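Hydrogenase/urease maturation factor HypB (Helicobacter pylori, PDB 4LPS) is a nickel- and zinc-binding GTPase whose low GTP-hydrolysing activity is essential for inserting nickel into [NiFe] hydrogenase and which is also needed for urease maturation. Local coordinates at residues M174-D185 and K205-K216. Sequence-based numbering, arbitrary orientation.
Sequences MCADAVIISKAD and KPEAPIFLMSSK. With GDP (guanosine-5'-diphosphate), chain D.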
ATOM      1  N   MET A 174      -7.768  11.455  -0.863  1.00 16.84           N
ATOM      2  CA  MET A 174      -8.936  11.261  -1.723  1.00 19.33           C
ATOM      3  C   MET A 174      -8.790  10.063  -2.673  1.00 15.68           C
ATOM      4  O   MET A 174      -9.777   9.609  -3.249  1.00 23.03           O
ATOM      5  CB  MET A 174      -9.243  12.533  -2.524  1.00 20.88           C
ATOM      6  CG  MET A 174     -10.084  13.549  -1.756  1.00 26.24           C
ATOM      7  SD  MET A 174     -10.469  15.042  -2.696  1.00 59.46           S
ATOM      8  CE  MET A 174      -8.842  15.757  -2.919  1.00 54.24           C
ATOM      9  N   CYS A 175      -7.573   9.554  -2.852  1.00 13.49           N
ATOM     10  CA  CYS A 175      -7.397   8.381  -3.705  1.00 17.23           C
ATOM     11  C   CYS A 175      -7.411   7.083  -2.899  1.00 15.70           C
ATOM     12  O   CYS A 175      -7.326   5.991  -3.463  1.00 20.07           O
ATOM     13  CB  CYS A 175      -6.098   8.487  -4.509  1.00 23.16           C
ATOM     14  SG  CYS A 175      -4.604   7.960  -3.666  1.00 38.62           S
ATOM     15  N   ALA A 176      -7.524   7.208  -1.580  1.00 12.78           N
ATOM     16  CA  ALA A 176      -7.518   6.049  -0.694  1.00 13.94           C
ATOM     17  C   ALA A 176      -8.839   5.282  -0.734  1.00 15.29           C
ATOM     18  O   ALA A 176      -9.915   5.869  -0.613  1.00 14.16           O
ATOM     19  CB  ALA A 176      -7.211   6.477   0.731  1.00 15.68           C
ATOM     20  N   ASP A 177      -8.742   3.967  -0.899  1.00 14.37           N
ATOM     21  CA  ASP A 177      -9.874   3.075  -0.693  1.00 18.28           C
ATOM     22  C   ASP A 177      -9.944   2.683   0.775  1.00 21.35           C
ATOM     23  O   ASP A 177     -10.935   2.119   1.235  1.00 25.87           O
ATOM     24  CB  ASP A 177      -9.754   1.831  -1.575  1.00 16.95           C
ATOM     25  CG  ASP A 177      -9.684   2.169  -3.044  1.00 17.00           C
ATOM     26  OD1 ASP A 177     -10.731   2.536  -3.614  1.00 17.44           O
ATOM     27  OD2 ASP A 177      -8.583   2.081  -3.626  1.00 19.79           O
ATOM     28  N   ALA A 178      -8.870   2.982   1.496  1.00 17.93           N
ATOM     29  CA  ALA A 178      -8.798   2.756   2.932  1.00 18.70           C
ATOM     30  C   ALA A 178      -7.658   3.575   3.516  1.00 16.82           C
ATOM     31  O   ALA A 178      -6.634   3.787   2.864  1.00 16.47           O
ATOM     32  CB  ALA A 178      -8.603   1.274   3.236  1.00 16.94           C
ATOM     33  N   VAL A 179      -7.839   4.033   4.747  1.00 12.91           N
ATOM     34  CA  VAL A 179      -6.789   4.759   5.442  1.00 13.60           C
ATOM     35  C   VAL A 179      -6.404   3.988   6.694  1.00 13.20           C
ATOM     36  O   VAL A 179      -7.267   3.536   7.452  1.00 14.06           O
ATOM     37  CB  VAL A 179      -7.225   6.198   5.818  1.00 15.22           C
ATOM     38  CG1 VAL A 179      -6.099   6.932   6.539  1.00 12.29           C
ATOM     39  CG2 VAL A 179      -7.638   6.968   4.581  1.00 17.46           C
ATOM     40  N   ILE A 180      -5.104   3.823   6.899  1.00 13.48           N
ATOM     41  CA  ILE A 180      -4.601   3.192   8.108  1.00 11.75           C
ATOM     42  C   ILE A 180      -3.922   4.219   9.003  1.00 12.00           C
ATOM     43  O   ILE A 180      -2.950   4.854   8.596  1.00 10.93           O
ATOM     44  CB  ILE A 180      -3.599   2.067   7.780  1.00 12.24           C
ATOM     45  CG1 ILE A 180      -4.285   0.959   6.976  1.00 11.62           C
ATOM     46  CG2 ILE A 180      -2.976   1.509   9.051  1.00 11.35           C
ATOM     47  CD1 ILE A 180      -3.316  -0.034   6.377  1.00 11.36           C
ATOM     48  N   ILE A 181      -4.432   4.383  10.221  1.00 15.26           N
ATOM     49  CA  ILE A 181      -3.720   5.158  11.229  1.00 14.91           C
ATOM     50  C   ILE A 181      -2.703   4.235  11.883  1.00 14.11           C
ATOM     51  O   ILE A 181      -3.051   3.416  12.736  1.00 12.46           O
ATOM     52  CB  ILE A 181      -4.667   5.754  12.292  1.00 13.52           C
ATOM     53  CG1 ILE A 181      -5.706   6.668  11.636  1.00 12.96           C
ATOM     54  CG2 ILE A 181      -3.874   6.532  13.337  1.00 12.43           C
ATOM     55  CD1 ILE A 181      -6.724   7.250  12.608  1.00 13.86           C
ATOM     56  N   SER A 182      -1.447   4.363  11.474  1.00 13.33           N
ATOM     57  CA  SER A 182      -0.421   3.421  11.900  1.00 14.16           C
ATOM     58  C   SER A 182       0.294   3.923  13.146  1.00 11.15           C
ATOM     59  O   SER A 182       0.163   5.094  13.513  1.00 10.95           O
ATOM     60  CB  SER A 182       0.578   3.162  10.769  1.00 11.64           C
ATOM     61  OG  SER A 182       1.171   4.357  10.304  1.00 13.23           O
ATOM     62  N   LYS A 183       1.034   3.023  13.795  1.00 11.02           N
ATOM     63  CA  LYS A 183       1.679   3.299  15.079  1.00 11.22           C
ATOM     64  C   LYS A 183       0.657   3.805  16.098  1.00 13.51           C
ATOM     65  O   LYS A 183       0.904   4.764  16.831  1.00 11.78           O
ATOM     66  CB  LYS A 183       2.826   4.303  14.906  1.00 11.28           C
ATOM     67  CG  LYS A 183       3.726   3.989  13.709  1.00 12.56           C
ATOM     68  CD  LYS A 183       4.962   4.880  13.663  1.00 12.65           C
ATOM     69  CE  LYS A 183       5.796   4.584  12.421  1.00 12.07           C
ATOM     70  NZ  LYS A 183       7.063   5.377  12.370  1.00  9.91           N
ATOM     71  N   ALA A 184      -0.493   3.137  16.138  1.00 12.15           N
ATOM     72  CA  ALA A 184      -1.595   3.540  17.006  1.00 16.93           C
ATOM     73  C   ALA A 184      -1.252   3.412  18.493  1.00 15.99           C
ATOM     74  O   ALA A 184      -1.928   3.993  19.344  1.00 12.95           O
ATOM     75  CB  ALA A 184      -2.834   2.721  16.680  1.00 12.65           C
ATOM     76  N   ASP A 185      -0.204   2.652  18.799  1.00 14.33           N
ATOM     77  CA  ASP A 185       0.312   2.561  20.162  1.00 16.72           C
ATOM     78  C   ASP A 185       0.822   3.906  20.690  1.00 16.48           C
ATOM     79  O   ASP A 185       0.997   4.078  21.897  1.00 15.66           O
ATOM     80  CB  ASP A 185       1.429   1.517  20.235  1.00 16.18           C
ATOM     81  CG  ASP A 185       2.511   1.751  19.199  1.00 16.42           C
ATOM     82  OD1 ASP A 185       2.224   1.610  17.990  1.00 16.02           O
ATOM     83  OD2 ASP A 185       3.656   2.070  19.591  1.00 14.46           O
ATOM     84  N   LYS A 205     -13.555  11.932   1.859  1.00 24.66           N
ATOM     85  CA  LYS A 205     -13.928  10.648   1.278  1.00 23.95           C
ATOM     86  C   LYS A 205     -14.570   9.765   2.345  1.00 26.26           C
ATOM     87  O   LYS A 205     -13.923   8.872   2.894  1.00 26.05           O
ATOM     88  CB  LYS A 205     -12.698   9.967   0.670  1.00 22.41           C
ATOM     89  CG  LYS A 205     -12.993   8.716  -0.145  1.00 23.28           C
ATOM     90  CD  LYS A 205     -12.134   8.694  -1.402  1.00 23.14           C
ATOM     91  CE  LYS A 205     -12.383   7.452  -2.246  1.00 20.50           C
ATOM     92  NZ  LYS A 205     -11.134   7.022  -2.940  1.00 23.98           N
ATOM     93  N   PRO A 206     -15.849  10.033   2.654  1.00 28.41           N
ATOM     94  CA  PRO A 206     -16.565   9.373   3.750  1.00 30.13           C
ATOM     95  C   PRO A 206     -16.761   7.870   3.554  1.00 28.85           C
ATOM     96  O   PRO A 206     -16.987   7.172   4.544  1.00 27.36           O
ATOM     97  CB  PRO A 206     -17.922  10.096   3.764  1.00 35.05           C
ATOM     98  CG  PRO A 206     -18.068  10.645   2.386  1.00 34.73           C
ATOM     99  CD  PRO A 206     -16.683  11.060   2.009  1.00 31.31           C
ATOM    100  N   GLU A 207     -16.672   7.381   2.319  1.00 30.37           N
ATOM    101  CA  GLU A 207     -16.867   5.955   2.059  1.00 31.69           C
ATOM    102  C   GLU A 207     -15.641   5.126   2.442  1.00 25.69           C
ATOM    103  O   GLU A 207     -15.729   3.906   2.588  1.00 24.58           O
ATOM    104  CB  GLU A 207     -17.212   5.710   0.585  1.00 36.72           C
ATOM    105  CG  GLU A 207     -16.087   6.017  -0.396  1.00 39.13           C
ATOM    106  CD  GLU A 207     -16.207   7.393  -1.023  1.00 44.73           C
ATOM    107  OE1 GLU A 207     -16.491   8.361  -0.286  1.00 41.50           O
ATOM    108  OE2 GLU A 207     -16.013   7.506  -2.253  1.00 49.01           O
ATOM    109  N   ALA A 208     -14.499   5.786   2.595  1.00 24.10           N
ATOM    110  CA  ALA A 208     -13.253   5.082   2.889  1.00 20.20           C
ATOM    111  C   ALA A 208     -13.175   4.699   4.364  1.00 21.55           C
ATOM    112  O   ALA A 208     -13.312   5.555   5.242  1.00 20.69           O
ATOM    113  CB  ALA A 208     -12.057   5.936   2.503  1.00 18.38           C
ATOM    114  N   PRO A 209     -12.949   3.407   4.641  1.00 18.56           N
ATOM    115  CA  PRO A 209     -12.803   2.925   6.018  1.00 20.46           C
ATOM    116  C   PRO A 209     -11.481   3.365   6.640  1.00 23.87           C
ATOM    117  O   PRO A 209     -10.507   3.576   5.919  1.00 16.40           O
ATOM    118  CB  PRO A 209     -12.861   1.402   5.862  1.00 18.47           C
ATOM    119  CG  PRO A 209     -12.357   1.155   4.476  1.00 17.58           C
ATOM    120  CD  PRO A 209     -12.884   2.306   3.664  1.00 18.10           C
ATOM    121  N   ILE A 210     -11.461   3.522   7.960  1.00 17.91           N
ATOM    122  CA  ILE A 210     -10.246   3.906   8.669  1.00 17.03           C
ATOM    123  C   ILE A 210      -9.856   2.818   9.666  1.00 17.05           C
ATOM    124  O   ILE A 210     -10.695   2.329  10.425  1.00 18.14           O
ATOM    125  CB  ILE A 210     -10.417   5.257   9.406  1.00 20.10           C
ATOM    126  CG1 ILE A 210     -10.923   6.332   8.437  1.00 23.10           C
ATOM    127  CG2 ILE A 210      -9.109   5.697  10.038  1.00 18.74           C
ATOM    128  CD1 ILE A 210     -11.162   7.691   9.082  1.00 23.81           C
ATOM    129  N   PHE A 211      -8.582   2.440   9.660  1.00 15.85           N
ATOM    130  CA  PHE A 211      -8.092   1.390  10.545  1.00 16.97           C
ATOM    131  C   PHE A 211      -7.048   1.910  11.522  1.00 15.60           C
ATOM    132  O   PHE A 211      -6.100   2.586  11.124  1.00 14.65           O
ATOM    133  CB  PHE A 211      -7.493   0.241   9.729  1.00 18.55           C
ATOM    134  CG  PHE A 211      -8.493  -0.501   8.892  1.00 23.41           C
ATOM    135  CD1 PHE A 211      -8.742  -0.117   7.582  1.00 22.02           C
ATOM    136  CD2 PHE A 211      -9.184  -1.584   9.413  1.00 25.27           C
ATOM    137  CE1 PHE A 211      -9.662  -0.796   6.809  1.00 21.75           C
ATOM    138  CE2 PHE A 211     -10.105  -2.271   8.643  1.00 27.47           C
ATOM    139  CZ  PHE A 211     -10.344  -1.875   7.338  1.00 24.67           C
ATOM    140  N   LEU A 212      -7.225   1.585  12.798  1.00 16.54           N
ATOM    141  CA  LEU A 212      -6.181   1.792  13.793  1.00 16.38           C
ATOM    142  C   LEU A 212      -5.269   0.577  13.791  1.00 16.58           C
ATOM    143  O   LEU A 212      -5.727  -0.550  13.980  1.00 20.90           O
ATOM    144  CB  LEU A 212      -6.779   2.016  15.182  1.00 17.78           C
ATOM    145  CG  LEU A 212      -7.316   3.413  15.498  1.00 18.23           C
ATOM    146  CD1 LEU A 212      -8.205   3.374  16.733  1.00 23.72           C
ATOM    147  CD2 LEU A 212      -6.168   4.392  15.695  1.00 17.40           C
ATOM    148  N   MET A 213      -3.982   0.799  13.562  1.00 15.07           N
ATOM    149  CA  MET A 213      -3.042  -0.306  13.451  1.00 14.91           C
ATOM    150  C   MET A 213      -1.788  -0.053  14.267  1.00 14.79           C
ATOM    151  O   MET A 213      -1.257   1.055  14.285  1.00 15.47           O
ATOM    152  CB  MET A 213      -2.672  -0.549  11.985  1.00 16.16           C
ATOM    153  CG  MET A 213      -1.451  -1.444  11.795  1.00 22.38           C
ATOM    154  SD  MET A 213      -1.149  -1.934  10.088  1.00 38.16           S
ATOM    155  CE  MET A 213      -2.781  -2.500   9.613  1.00 17.33           C
ATOM    156  N   SER A 214      -1.321  -1.095  14.944  1.00 17.72           N
ATOM    157  CA  SER A 214      -0.035  -1.055  15.623  1.00 17.21           C
ATOM    158  C   SER A 214       0.700  -2.371  15.409  1.00 19.12           C
ATOM    159  O   SER A 214       0.087  -3.440  15.408  1.00 18.72           O
ATOM    160  CB  SER A 214      -0.222  -0.773  17.116  1.00 19.26           C
ATOM    161  OG  SER A 214       1.010  -0.838  17.807  1.00 19.66           O
ATOM    162  N   SER A 215       2.011  -2.287  15.208  1.00 19.11           N
ATOM    163  CA  SER A 215       2.847  -3.476  15.111  1.00 23.44           C
ATOM    164  C   SER A 215       2.838  -4.266  16.418  1.00 23.56           C
ATOM    165  O   SER A 215       3.202  -5.441  16.449  1.00 23.57           O
ATOM    166  CB  SER A 215       4.277  -3.091  14.734  1.00 25.05           C
ATOM    167  OG  SER A 215       4.838  -2.224  15.703  1.00 26.67           O
ATOM    168  N   LYS A 216       2.420  -3.604  17.493  1.00 21.87           N
ATOM    169  CA  LYS A 216       2.351  -4.221  18.810  1.00 25.45           C
ATOM    170  C   LYS A 216       0.975  -4.829  19.059  1.00 28.50           C
ATOM    171  O   LYS A 216       0.716  -5.381  20.129  1.00 30.08           O
ATOM    172  CB  LYS A 216       2.678  -3.191  19.889  1.00 29.28           C
ATOM    173  CG  LYS A 216       4.063  -2.575  19.746  1.00 29.82           C
ATOM    174  CD  LYS A 216       4.309  -1.501  20.795  1.00 32.95           C
ATOM    175  CE  LYS A 216       5.767  -1.063  20.800  0.71 35.73           C
ATOM    176  NZ  LYS A 216       5.931   0.328  21.316  1.00 38.22           N
TER
HETATM  177  PB  GDP D 302       8.312   2.594   6.189  1.00 14.28           P
HETATM  178  O1B GDP D 302       9.537   3.433   5.924  1.00 14.98           O
HETATM  179  O2B GDP D 302       8.385   1.295   5.427  1.00  8.10           O
HETATM  180  O3B GDP D 302       7.069   3.325   5.745  1.00 15.20           O
HETATM  181  O3A GDP D 302       8.189   2.312   7.764  1.00 18.89           O
HETATM  182  PA  GDP D 302       9.167   1.311   8.563  1.00 17.29           P
HETATM  183  O1A GDP D 302       8.611  -0.089   8.531  1.00 13.76           O
HETATM  184  O2A GDP D 302      10.577   1.351   8.034  1.00 17.91           O
HETATM  185  O5' GDP D 302       9.069   1.876  10.056  1.00 13.35           O
HETATM  186  C5' GDP D 302       9.838   3.009  10.456  1.00 13.08           C
HETATM  187  C4' GDP D 302       9.995   2.975  11.969  1.00 13.40           C
HETATM  188  O4' GDP D 302       8.708   2.920  12.585  1.00 17.36           O
HETATM  189  C3' GDP D 302      10.737   1.726  12.407  1.00 15.26           C
HETATM  190  O3' GDP D 302      11.625   2.094  13.466  1.00 13.26           O
HETATM  191  C2' GDP D 302       9.674   0.808  12.963  1.00 14.01           C
HETATM  192  O2' GDP D 302      10.197   0.022  14.032  1.00 12.65           O
HETATM  193  C1' GDP D 302       8.646   1.800  13.473  1.00 16.50           C
HETATM  194  N9  GDP D 302       7.268   1.260  13.475  1.00 14.86           N
HETATM  195  C8  GDP D 302       6.616   0.637  12.474  1.00 10.86           C
HETATM  196  N7  GDP D 302       5.354   0.316  12.857  1.00 13.36           N
HETATM  197  C5  GDP D 302       5.184   0.752  14.122  1.00 13.38           C
HETATM  198  C6  GDP D 302       4.100   0.749  15.132  1.00 13.35           C
HETATM  199  O6  GDP D 302       2.990   0.237  14.881  1.00 15.97           O
HETATM  200  N1  GDP D 302       4.341   1.312  16.323  1.00 14.40           N
HETATM  201  C2  GDP D 302       5.530   1.871  16.621  1.00 14.35           C
HETATM  202  N2  GDP D 302       5.713   2.424  17.843  1.00 10.72           N
HETATM  203  N3  GDP D 302       6.565   1.911  15.747  1.00 14.74           N
HETATM  204  C4  GDP D 302       6.448   1.378  14.513  1.00 16.11           C
HETATM  205  O   HOH W   1     -11.431   5.092  -4.337  1.00 26.78           O
HETATM  206  O   HOH W   2       4.064   2.122  22.423  1.00 27.76           O
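The D185 carboxylate takes the hydroxyl of S214 from above its plane, with OG 2.7 Å from OD1, while it meets the guanine of GDP edge on. OD1 accepts from GDP N1 and OD2 from GDP N2, both at 2.7 Å and nearly straight, a paired grip that reads the base as guanine. K216 NZ forms a salt bridge with D185 OD2 at 3.3 Å, its hydrogen bond weak, and a water also links the two. The guanine has K183 over one face, its extended chain coming within 3.6 Å (CG to GDP C6) on its way to the ribose O4' and to G56 O; S215 OG lies against the opposite face. At the edge, S215 N donates to GDP O6 at 2.7 Å. S214 OG accepts from K216 N in an ST turn.

These loops end parallel strands 178-182 and 210-212, joined through helix 194-204 in the last beta-alpha-beta unit of the G domain; 210-212 is outermost in the sheet. S182-D185 reads SKAD, a variant of the NKxD base-specificity motif of GTPases.

Backbone bonds alternate between the strands: V179 N to P209 O, F211 N to V179 O, I181 N to F211 O, M213 N to I181 O; M213 O then accepts from A184 N. At the F211 ring edge lie V179 O and A178 CB; F224 of helix 218-234 meets this ring edge-to-face. On the same side of the sheet I180 CG2 presses on M213 CB at 3.6 Å; on the other, I181 CD1 meets I210 CG2, and I181 CG2 lies beside L212 CD2, both side chains pointing the same way. At the far end K205 NZ donates from above the carbonyl planes to M174 O and A176 O, both 2.9 Å, tying K205 to the loop before strand 178-182.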